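Local coordinates for UBX domain-containing protein 7 (Homo sapiens, PDB 5X3P) that links a subset of neddylated cullin-RING ubiquitin ligases to the segregase VCP/p97, its UBX domain, the part crystallised here, mediating the p97 interaction, at residues N43-L57 with A69-R82. The protein carries 1 engineered substitution. Residues are numbered along the deposited sequence; the frame is centred on the assembly and turned at random.
Sequences NERFELLTNFPRRKL and AGLCPQETVFVQER
Strands 46-50 and 74-81 run antiparallel, their axes 4.5 Å apart at closest, Glu47 with Gln80 and Leu49 with Phe78 each exchanging two backbone hydrogen bonds. On the face of Leu48, Val77 and Val79, where Leu48 touches Leu32 and Val36 of helix 29-38, Leu48 packs its CB against Val77 CG1 (3.6 Å) and its CD2 beside Val79 CG2. On the other face Leu49 spreads both methyls against the amide of Gln80, while Asn51 CB meets the edge of the Phe78 ring at CE2 (3.4 Å).

Past the strand end, Arg82 reaches back over the 43-45 turn. Its chain is extended from CG to NE, which carries the guanidinium to Asn43: NE bonds Asn43 O at 2.6 Å, and NH2 donates to Asn43 OD1 (2.9 Å) from above the amide plane. Glu47 CB covers one guanidinium face, 3.7 Å from CZ; Ser58 holds NH1, and Tyr62 OH also bonds Asn43 OD1. A leucine in place of Arg82 would probably leave Asn43 O without its charged donor and the turn less firmly tied to the strand.

At the far end the Arg55 guanidinium has Leu71 CD2 over one face and Pro53 CB over the opposite one, toward the rim; its NE bonds Thr50 OG1 (2.9 Å). One face is thus apolar, the other mixes Glu47 and Gln80 with Leu49 and Phe78, and Arg82 ties the turn to strand 74-81, whose other side strand 6-12 lines in this ubiquitin-like UBX fold.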
ATOM      1  N   ASN A  43       9.139   6.380   3.026  1.00 21.12           N
ATOM      2  CA  ASN A  43       9.417   5.595   1.827  1.00 23.96           C
ATOM      3  C   ASN A  43      10.900   5.306   1.585  1.00 27.11           C
ATOM      4  O   ASN A  43      11.259   4.265   1.027  1.00 27.21           O
ATOM      5  CB  ASN A  43       8.816   6.289   0.603  1.00 26.28           C
ATOM      6  CG  ASN A  43       9.038   5.501  -0.674  1.00 28.26           C
ATOM      7  OD1 ASN A  43       8.448   4.431  -0.859  1.00 22.49           O
ATOM      8  ND2 ASN A  43       9.884   6.028  -1.566  1.00 26.84           N
ATOM      9  N   GLU A  44      11.762   6.231   2.000  1.00 24.76           N
ATOM     10  CA  GLU A  44      13.210   6.049   1.853  1.00 29.19           C
ATOM     11  C   GLU A  44      13.744   4.838   2.618  1.00 22.30           C
ATOM     12  O   GLU A  44      14.809   4.318   2.289  1.00 24.65           O
ATOM     13  CB  GLU A  44      13.991   7.318   2.258  1.00 35.10           C
ATOM     14  CG  GLU A  44      13.169   8.402   2.957  1.00 45.77           C
ATOM     15  CD  GLU A  44      12.161   9.079   2.030  1.00 54.99           C
ATOM     16  OE1 GLU A  44      12.523   9.370   0.870  1.00 58.56           O
ATOM     17  OE2 GLU A  44      11.004   9.295   2.457  1.00 54.21           O
ATOM     18  N   ARG A  45      13.007   4.391   3.631  1.00 18.20           N
ATOM     19  CA  ARG A  45      13.450   3.286   4.492  1.00 21.91           C
ATOM     20  C   ARG A  45      12.524   2.055   4.411  1.00 20.93           C
ATOM     21  O   ARG A  45      12.962   0.927   4.696  1.00 19.00           O
ATOM     22  CB  ARG A  45      13.554   3.752   5.961  1.00 23.01           C
ATOM     23  CG  ARG A  45      14.168   2.724   6.912  1.00 31.75           C
ATOM     24  CD  ARG A  45      14.107   3.173   8.383  1.00 41.28           C
ATOM     25  NE  ARG A  45      14.715   2.197   9.288  1.00 44.31           N
ATOM     26  CZ  ARG A  45      15.632   2.497  10.205  1.00 49.22           C
ATOM     27  NH1 ARG A  45      16.049   3.751  10.341  1.00 50.82           N
ATOM     28  NH2 ARG A  45      16.130   1.546  10.988  1.00 50.58           N
ATOM     29  N   PHE A  46      11.262   2.275   4.035  1.00 21.29           N
ATOM     30  CA  PHE A  46      10.258   1.195   3.984  1.00 18.60           C
ATOM     31  C   PHE A  46       9.597   1.079   2.615  1.00 20.64           C
ATOM     32  O   PHE A  46       9.505   2.062   1.874  1.00 22.12           O
ATOM     33  CB  PHE A  46       9.180   1.400   5.052  1.00 19.88           C
ATOM     34  CG  PHE A  46       9.717   1.382   6.454  1.00 19.77           C
ATOM     35  CD1 PHE A  46      10.178   2.553   7.050  1.00 15.74           C
ATOM     36  CD2 PHE A  46       9.792   0.193   7.165  1.00 16.87           C
ATOM     37  CE1 PHE A  46      10.702   2.536   8.347  1.00 22.44           C
ATOM     38  CE2 PHE A  46      10.324   0.158   8.456  1.00 21.34           C
ATOM     39  CZ  PHE A  46      10.775   1.329   9.055  1.00 24.18           C
ATOM     40  N   GLU A  47       9.143  -0.127   2.274  1.00 15.61           N
ATOM     41  CA  GLU A  47       8.454  -0.354   1.001  1.00 15.39           C
ATOM     42  C   GLU A  47       7.188  -1.146   1.303  1.00 15.03           C
ATOM     43  O   GLU A  47       7.033  -1.683   2.418  1.00 15.06           O
ATOM     44  CB  GLU A  47       9.337  -1.129   0.033  1.00 15.96           C
ATOM     45  CG  GLU A  47       9.812  -2.504   0.549  1.00 16.47           C
ATOM     46  CD  GLU A  47      10.695  -3.203  -0.460  1.00 20.69           C
ATOM     47  OE1 GLU A  47      10.336  -3.194  -1.653  1.00 20.52           O
ATOM     48  OE2 GLU A  47      11.753  -3.741  -0.076  1.00 24.02           O
ATOM     49  N   LEU A  48       6.274  -1.212   0.347  1.00 14.72           N
ATOM     50  CA  LEU A  48       5.012  -1.895   0.586  1.00 14.38           C
ATOM     51  C   LEU A  48       4.991  -3.151  -0.283  1.00 14.67           C
ATOM     52  O   LEU A  48       5.443  -3.127  -1.428  1.00 15.46           O
ATOM     53  CB  LEU A  48       3.829  -0.972   0.257  1.00 16.43           C
ATOM     54  CG  LEU A  48       3.963   0.411   0.904  1.00 19.45           C
ATOM     55  CD1 LEU A  48       2.920   1.379   0.363  1.00 21.93           C
ATOM     56  CD2 LEU A  48       3.848   0.293   2.409  1.00 15.82           C
ATOM     57  N   LEU A  49       4.497  -4.251   0.275  1.00 15.24           N
ATOM     58  CA  LEU A  49       4.353  -5.504  -0.464  1.00 18.07           C
ATOM     59  C   LEU A  49       2.951  -6.010  -0.226  1.00 15.36           C
ATOM     60  O   LEU A  49       2.512  -6.040   0.914  1.00 16.06           O
ATOM     61  CB  LEU A  49       5.348  -6.552   0.030  1.00 18.75           C
ATOM     62  CG  LEU A  49       6.747  -6.515  -0.583  1.00 30.49           C
ATOM     63  CD1 LEU A  49       7.614  -5.489   0.122  1.00 36.88           C
ATOM     64  CD2 LEU A  49       7.408  -7.896  -0.555  1.00 29.16           C
ATOM     65  N   THR A  50       2.235  -6.399  -1.281  1.00 15.22           N
ATOM     66  CA  THR A  50       0.909  -6.987  -1.078  1.00 23.05           C
ATOM     67  C   THR A  50       1.075  -8.473  -0.864  1.00 21.88           C
ATOM     68  O   THR A  50       2.006  -9.070  -1.404  1.00 19.14           O
ATOM     69  CB  THR A  50      -0.054  -6.741  -2.264  1.00 21.61           C
ATOM     70  OG1 THR A  50       0.514  -7.297  -3.462  1.00 15.12           O
ATOM     71  CG2 THR A  50      -0.325  -5.246  -2.435  1.00 19.25           C
ATOM     72  N   ASN A  51       0.169  -9.080  -0.102  1.00 28.73           N
ATOM     73  CA  ASN A  51       0.293 -10.513   0.188  1.00 31.39           C
ATOM     74  C   ASN A  51      -0.072 -11.434  -0.985  1.00 27.35           C
ATOM     75  O   ASN A  51       0.753 -12.215  -1.462  1.00 24.02           O
ATOM     76  CB  ASN A  51      -0.531 -10.910   1.416  1.00 29.72           C
ATOM     77  CG  ASN A  51      -0.189 -12.314   1.908  1.00 29.28           C
ATOM     78  OD1 ASN A  51       0.963 -12.741   1.835  1.00 28.97           O
ATOM     79  ND2 ASN A  51      -1.193 -13.041   2.381  1.00 34.16           N
ATOM     80  N   PHE A  52      -1.326 -11.352  -1.419  1.00 23.45           N
ATOM     81  CA  PHE A  52      -1.804 -12.128  -2.554  1.00 21.54           C
ATOM     82  C   PHE A  52      -2.816 -11.308  -3.342  1.00 16.05           C
ATOM     83  O   PHE A  52      -3.823 -10.887  -2.783  1.00 23.16           O
ATOM     84  CB  PHE A  52      -2.430 -13.466  -2.122  1.00 18.00           C
ATOM     85  CG  PHE A  52      -2.785 -14.367  -3.292  1.00 25.07           C
ATOM     86  CD1 PHE A  52      -3.990 -14.204  -3.977  1.00 27.46           C
ATOM     87  CD2 PHE A  52      -1.899 -15.341  -3.731  1.00 26.64           C
ATOM     88  CE1 PHE A  52      -4.309 -15.003  -5.064  1.00 24.25           C
ATOM     89  CE2 PHE A  52      -2.217 -16.157  -4.807  1.00 26.11           C
ATOM     90  CZ  PHE A  52      -3.422 -15.977  -5.483  1.00 26.30           C
ATOM     91  N   PRO A  53      -2.552 -11.062  -4.640  1.00 25.45           N
ATOM     92  CA  PRO A  53      -1.305 -11.383  -5.360  1.00 21.72           C
ATOM     93  C   PRO A  53      -0.081 -10.689  -4.752  1.00 21.95           C
ATOM     94  O   PRO A  53      -0.211  -9.661  -4.064  1.00 19.64           O
ATOM     95  CB  PRO A  53      -1.560 -10.868  -6.787  1.00 26.32           C
ATOM     96  CG  PRO A  53      -2.862 -10.076  -6.721  1.00 25.77           C
ATOM     97  CD  PRO A  53      -3.606 -10.542  -5.528  1.00 25.62           C
ATOM     98  N   ARG A  54       1.088 -11.286  -4.952  1.00 18.88           N
ATOM     99  CA  ARG A  54       2.313 -10.739  -4.396  1.00 22.74           C
ATOM    100  C   ARG A  54       2.861  -9.674  -5.339  1.00 22.07           C
ATOM    101  O   ARG A  54       3.094  -9.927  -6.518  1.00 21.27           O
ATOM    102  CB  ARG A  54       3.353 -11.835  -4.180  1.00 26.31           C
ATOM    103  CG  ARG A  54       4.671 -11.317  -3.623  1.00 37.52           C
ATOM    104  CD  ARG A  54       5.643 -12.454  -3.351  1.00 50.96           C
ATOM    105  NE  ARG A  54       7.002 -11.978  -3.070  1.00 63.24           N
ATOM    106  CZ  ARG A  54       7.454 -11.661  -1.857  1.00 67.08           C
ATOM    107  NH1 ARG A  54       6.652 -11.754  -0.802  1.00 66.15           N
ATOM    108  NH2 ARG A  54       8.707 -11.243  -1.701  1.00 68.18           N
ATOM    109  N   ARG A  55       3.069  -8.477  -4.810  1.00 18.69           N
ATOM    110  CA  ARG A  55       3.520  -7.362  -5.623  1.00 17.53           C
ATOM    111  C   ARG A  55       4.466  -6.532  -4.781  1.00 20.26           C
ATOM    112  O   ARG A  55       4.206  -6.305  -3.603  1.00 21.45           O
ATOM    113  CB  ARG A  55       2.317  -6.506  -6.043  1.00 15.12           C
ATOM    114  CG  ARG A  55       1.458  -7.088  -7.174  1.00 20.54           C
ATOM    115  CD  ARG A  55       0.167  -6.296  -7.310  1.00 17.92           C
ATOM    116  NE  ARG A  55      -0.549  -6.504  -6.080  1.00 32.22           N
ATOM    117  CZ  ARG A  55      -1.815  -6.853  -5.960  1.00 26.48           C
ATOM    118  NH1 ARG A  55      -2.618  -6.984  -7.009  1.00 25.46           N
ATOM    119  NH2 ARG A  55      -2.265  -7.047  -4.748  1.00 29.73           N
ATOM    120  N   LYS A  56       5.568  -6.092  -5.373  1.00 16.10           N
ATOM    121  CA  LYS A  56       6.402  -5.096  -4.723  1.00 18.68           C
ATOM    122  C   LYS A  56       5.914  -3.758  -5.252  1.00 15.62           C
ATOM    123  O   LYS A  56       6.195  -3.406  -6.407  1.00 16.15           O
ATOM    124  CB  LYS A  56       7.872  -5.312  -5.078  1.00 29.01           C
ATOM    125  CG  LYS A  56       8.400  -6.715  -4.785  1.00 35.34           C
ATOM    126  CD  LYS A  56       9.309  -6.734  -3.557  1.00 42.42           C
ATOM    127  CE  LYS A  56      10.098  -8.049  -3.451  1.00 47.44           C
ATOM    128  NZ  LYS A  56      11.131  -8.216  -4.525  1.00 49.08           N
ATOM    129  N   LEU A  57       5.152  -3.031  -4.440  1.00 15.07           N
ATOM    130  CA  LEU A  57       4.549  -1.782  -4.894  1.00 14.65           C
ATOM    131  C   LEU A  57       5.621  -0.714  -5.105  1.00 16.72           C
ATOM    132  O   LEU A  57       5.430   0.266  -5.848  1.00 15.82           O
ATOM    133  CB  LEU A  57       3.487  -1.302  -3.893  1.00 14.09           C
ATOM    134  CG  LEU A  57       2.353  -2.271  -3.541  1.00 14.51           C
ATOM    135  CD1 LEU A  57       1.387  -1.594  -2.563  1.00 13.34           C
ATOM    136  CD2 LEU A  57       1.594  -2.649  -4.802  1.00 18.25           C
ATOM    137  N   ALA A  69      -2.510  -0.092 -11.059  1.00 19.96           N
ATOM    138  CA  ALA A  69      -1.551  -0.985 -10.389  1.00 16.82           C
ATOM    139  C   ALA A  69      -2.047  -2.432 -10.386  1.00 22.59           C
ATOM    140  O   ALA A  69      -1.280  -3.369 -10.130  1.00 25.56           O
ATOM    141  CB  ALA A  69      -1.278  -0.504  -8.977  1.00 13.45           C
ATOM    142  N   GLY A  70      -3.334  -2.618 -10.676  1.00 22.05           N
ATOM    143  CA  GLY A  70      -3.923  -3.947 -10.697  1.00 18.28           C
ATOM    144  C   GLY A  70      -4.287  -4.511  -9.335  1.00 19.65           C
ATOM    145  O   GLY A  70      -4.404  -5.732  -9.179  1.00 16.70           O
ATOM    146  N   LEU A  71      -4.479  -3.639  -8.345  1.00 17.89           N
ATOM    147  CA  LEU A  71      -4.857  -4.099  -7.002  1.00 15.92           C
ATOM    148  C   LEU A  71      -6.237  -4.742  -7.038  1.00 17.01           C
ATOM    149  O   LEU A  71      -7.074  -4.389  -7.886  1.00 13.44           O
ATOM    150  CB  LEU A  71      -4.862  -2.946  -5.999  1.00 17.48           C
ATOM    151  CG  LEU A  71      -3.510  -2.306  -5.690  1.00 23.20           C
ATOM    152  CD1 LEU A  71      -3.570  -1.663  -4.312  1.00 29.14           C
ATOM    153  CD2 LEU A  71      -2.368  -3.321  -5.778  1.00 21.92           C
ATOM    154  N   CYS A  72      -6.464  -5.693  -6.130  1.00 13.98           N
ATOM    155  CA  CYS A  72      -7.762  -6.363  -6.004  1.00 14.45           C
ATOM    156  C   CYS A  72      -8.690  -5.532  -5.122  1.00 14.77           C
ATOM    157  O   CYS A  72      -8.243  -4.541  -4.524  1.00 12.60           O
ATOM    158  CB  CYS A  72      -7.562  -7.755  -5.413  1.00 15.58           C
ATOM    159  SG  CYS A  72      -6.507  -8.807  -6.449  1.00 19.19           S
ATOM    160  N   PRO A  73      -9.986  -5.903  -5.050  1.00 13.45           N
ATOM    161  CA  PRO A  73     -10.898  -5.114  -4.204  1.00 11.63           C
ATOM    162  C   PRO A  73     -10.467  -5.090  -2.742  1.00 14.59           C
ATOM    163  O   PRO A  73     -10.734  -4.125  -2.027  1.00 16.86           O
ATOM    164  CB  PRO A  73     -12.220  -5.873  -4.328  1.00 14.50           C
ATOM    165  CG  PRO A  73     -12.181  -6.405  -5.742  1.00 18.03           C
ATOM    166  CD  PRO A  73     -10.732  -6.869  -5.893  1.00 14.80           C
ATOM    167  N   GLN A  74      -9.798  -6.148  -2.299  1.00 14.06           N
ATOM    168  CA  GLN A  74      -9.278  -6.192  -0.945  1.00 14.52           C
ATOM    169  C   GLN A  74      -7.832  -6.648  -0.998  1.00 17.26           C
ATOM    170  O   GLN A  74      -7.512  -7.586  -1.738  1.00 12.28           O
ATOM    171  CB  GLN A  74     -10.118  -7.169  -0.124  1.00 11.64           C
ATOM    172  CG  GLN A  74     -11.616  -6.828  -0.131  1.00 11.39           C
ATOM    173  CD  GLN A  74     -12.398  -7.736   0.785  1.00 17.08           C
ATOM    174  OE1 GLN A  74     -12.056  -8.918   0.947  1.00 14.85           O
ATOM    175  NE2 GLN A  74     -13.424  -7.186   1.428  1.00 13.43           N
ATOM    176  N   GLU A  75      -6.968  -5.985  -0.226  1.00 12.28           N
ATOM    177  CA  GLU A  75      -5.544  -6.307  -0.205  1.00 12.54           C
ATOM    178  C   GLU A  75      -5.001  -6.255   1.192  1.00 14.22           C
ATOM    179  O   GLU A  75      -5.454  -5.452   2.017  1.00 14.89           O
ATOM    180  CB  GLU A  75      -4.756  -5.298  -1.047  1.00 12.33           C
ATOM    181  CG  GLU A  75      -5.110  -5.302  -2.508  1.00 15.16           C
ATOM    182  CD  GLU A  75      -4.410  -6.429  -3.251  1.00 22.79           C
ATOM    183  OE1 GLU A  75      -3.564  -7.118  -2.638  1.00 21.85           O
ATOM    184  OE2 GLU A  75      -4.664  -6.626  -4.466  1.00 14.18           O
ATOM    185  N   THR A  76      -4.006  -7.097   1.452  1.00 12.82           N
ATOM    186  CA  THR A  76      -3.232  -7.004   2.675  1.00 12.86           C
ATOM    187  C   THR A  76      -1.849  -6.470   2.288  1.00 15.54           C
ATOM    188  O   THR A  76      -1.168  -7.048   1.423  1.00 14.50           O
ATOM    189  CB  THR A  76      -3.092  -8.376   3.346  1.00 15.12           C
ATOM    190  OG1 THR A  76      -4.375  -8.823   3.803  1.00 19.70           O
ATOM    191  CG2 THR A  76      -2.143  -8.293   4.533  1.00 16.11           C
ATOM    192  N   VAL A  77      -1.444  -5.354   2.898  1.00 12.96           N
ATOM    193  CA  VAL A  77      -0.195  -4.701   2.522  1.00 13.19           C
ATOM    194  C   VAL A  77       0.773  -4.776   3.697  1.00 14.09           C
ATOM    195  O   VAL A  77       0.483  -4.246   4.780  1.00 13.76           O
ATOM    196  CB  VAL A  77      -0.408  -3.220   2.148  1.00 12.83           C
ATOM    197  CG1 VAL A  77       0.921  -2.591   1.703  1.00 15.38           C
ATOM    198  CG2 VAL A  77      -1.441  -3.077   1.026  1.00 12.56           C
ATOM    199  N   PHE A  78       1.913  -5.431   3.481  1.00 14.34           N
ATOM    200  CA  PHE A  78       2.972  -5.465   4.486  1.00 15.75           C
ATOM    201  C   PHE A  78       3.913  -4.284   4.322  1.00 22.42           C
ATOM    202  O   PHE A  78       4.404  -4.020   3.229  1.00 18.35           O
ATOM    203  CB  PHE A  78       3.752  -6.766   4.374  1.00 17.76           C
ATOM    204  CG  PHE A  78       2.927  -7.968   4.677  1.00 22.89           C
ATOM    205  CD1 PHE A  78       2.725  -8.360   5.994  1.00 22.39           C
ATOM    206  CD2 PHE A  78       2.317  -8.694   3.658  1.00 26.16           C
ATOM    207  CE1 PHE A  78       1.939  -9.468   6.293  1.00 24.68           C
ATOM    208  CE2 PHE A  78       1.525  -9.806   3.953  1.00 26.73           C
ATOM    209  CZ  PHE A  78       1.337 -10.191   5.265  1.00 24.19           C
ATOM    210  N   VAL A  79       4.159  -3.575   5.413  1.00 21.22           N
ATOM    211  CA  VAL A  79       5.164  -2.528   5.420  1.00 22.10           C
ATOM    212  C   VAL A  79       6.484  -3.171   5.852  1.00 22.13           C
ATOM    213  O   VAL A  79       6.598  -3.674   6.969  1.00 23.56           O
ATOM    214  CB  VAL A  79       4.756  -1.379   6.369  1.00 17.89           C
ATOM    215  CG1 VAL A  79       5.771  -0.251   6.331  1.00 17.13           C
ATOM    216  CG2 VAL A  79       3.384  -0.861   5.996  1.00 15.26           C
ATOM    217  N   GLN A  80       7.469  -3.182   4.951  1.00 15.61           N
ATOM    218  CA  GLN A  80       8.755  -3.840   5.206  1.00 19.09           C
ATOM    219  C   GLN A  80       9.867  -2.823   5.168  1.00 20.63           C
ATOM    220  O   GLN A  80       9.787  -1.842   4.433  1.00 17.94           O
ATOM    221  CB  GLN A  80       9.057  -4.869   4.123  1.00 23.54           C
ATOM    222  CG  GLN A  80       8.283  -6.147   4.222  1.00 34.83           C
ATOM    223  CD  GLN A  80       8.689  -7.127   3.147  1.00 41.60           C
ATOM    224  OE1 GLN A  80       9.715  -6.953   2.479  1.00 41.24           O
ATOM    225  NE2 GLN A  80       7.886  -8.165   2.970  1.00 48.83           N
ATOM    226  N   GLU A  81      10.926  -3.084   5.923  1.00 18.66           N
ATOM    227  CA  GLU A  81      12.122  -2.254   5.856  1.00 21.75           C
ATOM    228  C   GLU A  81      12.872  -2.626   4.575  1.00 24.50           C
ATOM    229  O   GLU A  81      12.994  -3.822   4.247  1.00 22.22           O
ATOM    230  CB  GLU A  81      13.000  -2.521   7.083  1.00 23.68           C
ATOM    231  CG  GLU A  81      14.037  -1.450   7.369  1.00 34.42           C
ATOM    232  CD  GLU A  81      14.797  -1.708   8.666  1.00 35.99           C
ATOM    233  OE1 GLU A  81      16.006  -2.012   8.593  1.00 37.93           O
ATOM    234  OE2 GLU A  81      14.176  -1.613   9.747  1.00 39.79           O
ATOM    235  N   ARG A  82      13.356  -1.626   3.832  1.00 17.94           N
ATOM    236  CA  ARG A  82      14.103  -1.917   2.598  1.00 21.29           C
ATOM    237  C   ARG A  82      15.407  -2.670   2.887  1.00 28.42           C
ATOM    238  O   ARG A  82      15.928  -2.637   4.011  1.00 25.89           O
ATOM    239  CB  ARG A  82      14.369  -0.635   1.793  1.00 21.55           C
ATOM    240  CG  ARG A  82      13.089   0.066   1.344  1.00 17.39           C
ATOM    241  CD  ARG A  82      13.382   1.323   0.543  1.00 18.74           C
ATOM    242  NE  ARG A  82      12.143   1.965   0.094  1.00 16.60           N
ATOM    243  CZ  ARG A  82      11.535   1.701  -1.052  1.00 18.25           C
ATOM    244  NH1 ARG A  82      12.054   0.799  -1.870  1.00 19.36           N
ATOM    245  NH2 ARG A  82      10.405   2.327  -1.368  1.00 17.55           N
TER
HETATM  246  O   HOH W   1      12.385  -5.414   2.059  1.00 34.23           O
HETATM  247  O   HOH W   2      -3.134  -8.782  -0.549  1.00 16.57           O